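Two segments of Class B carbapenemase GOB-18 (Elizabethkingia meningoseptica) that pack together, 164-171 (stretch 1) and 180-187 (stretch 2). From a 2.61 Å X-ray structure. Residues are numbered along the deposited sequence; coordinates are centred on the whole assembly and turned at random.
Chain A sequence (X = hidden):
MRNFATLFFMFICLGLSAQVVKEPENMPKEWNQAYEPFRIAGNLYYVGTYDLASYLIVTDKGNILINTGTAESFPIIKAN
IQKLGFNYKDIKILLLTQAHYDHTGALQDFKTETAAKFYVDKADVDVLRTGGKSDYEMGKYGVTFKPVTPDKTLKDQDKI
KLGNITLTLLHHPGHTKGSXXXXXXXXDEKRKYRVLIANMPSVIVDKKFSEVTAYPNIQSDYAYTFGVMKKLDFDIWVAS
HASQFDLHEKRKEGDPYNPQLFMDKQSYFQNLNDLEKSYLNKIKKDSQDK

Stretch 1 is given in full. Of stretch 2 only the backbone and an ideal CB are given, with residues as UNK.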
# COMPACT_ATOMS: atom_id res chain seq x y z
N ASN A 164 -7.69 16.16 12.39
CA ASN A 164 -6.37 16.57 12.91
C ASN A 164 -5.24 15.78 12.25
O ASN A 164 -4.08 16.21 12.29
CB ASN A 164 -6.30 16.42 14.43
CG ASN A 164 -7.47 16.98 15.19
OD1 ASN A 164 -8.17 16.26 15.89
ND2 ASN A 164 -7.69 18.29 15.09
N ILE A 165 -5.58 14.63 11.62
CA ILE A 165 -4.68 13.74 10.89
C ILE A 165 -4.18 14.41 9.62
O ILE A 165 -4.97 14.99 8.87
CB ILE A 165 -5.42 12.39 10.61
CG1 ILE A 165 -5.35 11.42 11.82
CG2 ILE A 165 -4.99 11.71 9.30
CD1 ILE A 165 -3.96 10.66 12.06
N THR A 166 -2.85 14.36 9.40
CA THR A 166 -2.16 14.86 8.21
C THR A 166 -1.20 13.78 7.72
O THR A 166 -0.31 13.37 8.46
CB THR A 166 -1.42 16.19 8.47
OG1 THR A 166 -2.31 17.13 9.09
CG2 THR A 166 -0.84 16.80 7.18
N LEU A 167 -1.39 13.33 6.47
CA LEU A 167 -0.54 12.33 5.86
C LEU A 167 0.32 12.99 4.80
O LEU A 167 -0.15 13.86 4.07
CB LEU A 167 -1.39 11.24 5.20
CG LEU A 167 -1.54 9.94 5.96
CD1 LEU A 167 -2.52 10.08 7.08
CD2 LEU A 167 -2.06 8.87 5.07
N THR A 168 1.58 12.57 4.70
CA THR A 168 2.49 13.08 3.69
C THR A 168 2.80 11.94 2.76
O THR A 168 3.18 10.85 3.23
CB THR A 168 3.77 13.68 4.33
OG1 THR A 168 3.41 14.74 5.21
CG2 THR A 168 4.75 14.23 3.31
N LEU A 169 2.64 12.17 1.45
CA LEU A 169 2.96 11.17 0.45
C LEU A 169 4.46 11.22 0.19
O LEU A 169 5.01 12.29 -0.08
CB LEU A 169 2.19 11.43 -0.86
CG LEU A 169 2.28 10.31 -1.92
CD1 LEU A 169 0.91 10.01 -2.51
CD2 LEU A 169 3.30 10.65 -2.99
N LEU A 170 5.13 10.07 0.26
CA LEU A 170 6.55 9.97 -0.03
C LEU A 170 6.67 9.15 -1.32
O LEU A 170 6.39 7.95 -1.31
CB LEU A 170 7.32 9.30 1.13
CG LEU A 170 7.14 9.89 2.54
CD1 LEU A 170 7.72 8.97 3.59
CD2 LEU A 170 7.75 11.27 2.66
N HIS A 171 7.05 9.81 -2.43
CA HIS A 171 7.22 9.17 -3.72
C HIS A 171 8.39 8.17 -3.65
O HIS A 171 9.55 8.58 -3.45
CB HIS A 171 7.45 10.23 -4.79
CG HIS A 171 7.48 9.72 -6.20
ND1 HIS A 171 6.40 9.04 -6.76
CD2 HIS A 171 8.44 9.85 -7.15
CE1 HIS A 171 6.76 8.75 -8.00
NE2 HIS A 171 7.98 9.21 -8.28
N UNK A 180 4.41 4.48 -3.56
CA UNK A 180 4.68 5.49 -2.54
C UNK A 180 4.46 4.98 -1.14
O UNK A 180 3.82 3.94 -0.94
CB UNK A 180 3.80 6.72 -2.77
N UNK A 181 4.96 5.72 -0.17
CA UNK A 181 4.75 5.41 1.23
C UNK A 181 4.08 6.62 1.85
O UNK A 181 4.04 7.69 1.22
CB UNK A 181 6.06 5.06 1.94
N UNK A 182 3.55 6.45 3.06
CA UNK A 182 2.90 7.54 3.77
C UNK A 182 3.48 7.69 5.15
O UNK A 182 3.83 6.71 5.80
CB UNK A 182 1.39 7.31 3.85
N UNK A 183 3.62 8.94 5.59
CA UNK A 183 4.16 9.25 6.90
C UNK A 183 3.22 10.21 7.61
O UNK A 183 2.78 11.21 7.03
CB UNK A 183 5.57 9.84 6.79
N UNK A 184 2.85 9.85 8.83
CA UNK A 184 1.93 10.65 9.64
C UNK A 184 2.13 10.40 11.13
O UNK A 184 2.73 9.40 11.53
CB UNK A 184 0.48 10.35 9.25
N UNK A 185 1.60 11.30 11.94
CA UNK A 185 1.61 11.16 13.38
C UNK A 185 0.21 10.76 13.81
O UNK A 185 -0.78 11.16 13.20
CB UNK A 185 2.06 12.45 14.07
N UNK A 186 0.13 9.94 14.84
CA UNK A 186 -1.11 9.50 15.48
C UNK A 186 -0.87 9.38 16.97
O UNK A 186 0.28 9.26 17.40
CB UNK A 186 -1.60 8.17 14.90
N UNK A 187 -1.93 9.45 17.77
CA UNK A 187 -1.75 9.39 19.21
C UNK A 187 -2.74 8.54 19.95
O UNK A 187 -3.91 8.39 19.55
CB UNK A 187 -1.80 10.81 19.79

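The two backbones run antiparallel, their N-to-C directions 149° apart and their axes 4.7 Å apart at closest approach. Four hydrogen bonds fix the register: T168 N to the O of position 183 (3.0 Å), the N of 183 to T168 O (3.1 Å), L170 N to the O of 181 (2.8 Å) and the N of 181 to L170 O (2.9 Å). As in any extended strand, CB atoms alternate between two faces, one carrying L167, L169 and H171, the other T168 and L170.

Position 180 pairs with H171 on the L169 face. Its ideal CB lies 3.2 Å from L170 O, which is tight, and 4.0 Å from L169 CD2. A small or slender apolar side chain would suit; several could serve. The residue is C180, chi1 in p, and its SG lies 3.8 Å from L169 CD1.

Position 181 points to the other face, beside L170. The ideal CB comes no closer than 4.4 Å, to L170 O, so stretch 1 barely restricts the choice. S181 fills it, its CB 4.4 Å from L170 CB; its OG bonds just outside the stretches.

Position 182 returns to the face of L167 and L169, its ideal CB 4.0 Å from L167 CD2. With L169 beside it as well, a large apolar side chain, aliphatic or aromatic, is favoured. F182 (chi1 m) places CB 3.9 Å from L167 CD2 and ring atom CE1 3.7 Å from L169 CD1, so it spans both leucines. Its CA also makes a CA-H...O contact with T168 O, at 3.4 Å.

Position 183 faces T168 and L170, its ideal CB 4.0 Å from L170 CD1. Phi/psi of -129/128 is ordinary strand geometry, compatible with a beta-branched residue; valine, isoleucine or leucine would be plausible. It is I183, whose CG2 lies 3.7 Å from L170 CD1 and 3.9 Å from T168 CB. A water links T168 OG1 (2.7 Å) to I183 O (2.9 Å), donating to the carbonyl.

Position 184 lies on the face of L167 and L169, with its ideal CB 3.2 Å from T166 O, again tight, and 3.7 Å from L167 CD1. An apolar group able to turn outward from that carbonyl fits. F184 adopts chi1 p; its end leads away from stretch 1, yet CD2 remains 3.9 Å from I165 CD1.

At 185 CB points sideways with nothing of stretch 1 within 5.5 Å, so polar or charged residues are acceptable: E185. Position 186 is also sideways, its ideal CB 4.5 Å from I165 CD1, and tolerates many types; T186 occupies it. Position 187 is unconstrained by stretch 1, and K187 makes no contact there.

Stretch 2 (180-187) CSFIFETK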
# COMPACT_ATOMS: atom_id res chain seq x y z
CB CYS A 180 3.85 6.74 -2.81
SG CYS A 180 2.07 6.44 -2.90
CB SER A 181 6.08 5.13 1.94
OG SER A 181 6.78 4.05 1.33
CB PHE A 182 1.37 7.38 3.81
CG PHE A 182 0.73 7.33 2.45
CD1 PHE A 182 0.33 8.50 1.82
CD2 PHE A 182 0.50 6.12 1.81
CE1 PHE A 182 -0.30 8.46 0.57
CE2 PHE A 182 -0.10 6.08 0.54
CZ PHE A 182 -0.50 7.25 -0.07
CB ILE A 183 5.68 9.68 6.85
CG1 ILE A 183 6.34 9.61 8.23
CG2 ILE A 183 5.93 11.03 6.15
CD1 ILE A 183 7.69 8.98 8.18
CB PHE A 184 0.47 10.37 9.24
CG PHE A 184 -0.03 9.00 9.61
CD1 PHE A 184 0.25 7.90 8.81
CD2 PHE A 184 -0.77 8.81 10.77
CE1 PHE A 184 -0.19 6.63 9.17
CE2 PHE A 184 -1.21 7.54 11.14
CZ PHE A 184 -0.93 6.45 10.33
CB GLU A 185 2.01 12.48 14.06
CG GLU A 185 2.71 12.30 15.40
CD GLU A 185 4.22 12.52 15.43
OE1 GLU A 185 4.86 12.44 14.35
OE2 GLU A 185 4.75 12.78 16.53
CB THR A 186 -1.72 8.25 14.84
OG1 THR A 186 -3.02 8.06 15.41
CG2 THR A 186 -0.87 7.00 15.03
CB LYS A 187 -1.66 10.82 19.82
CG LYS A 187 -2.98 11.60 19.79
CD LYS A 187 -2.80 13.11 19.62
CE LYS A 187 -3.31 13.65 18.28
NZ LYS A 187 -2.51 13.18 17.10
O HOH W 1 3.20 14.02 7.79
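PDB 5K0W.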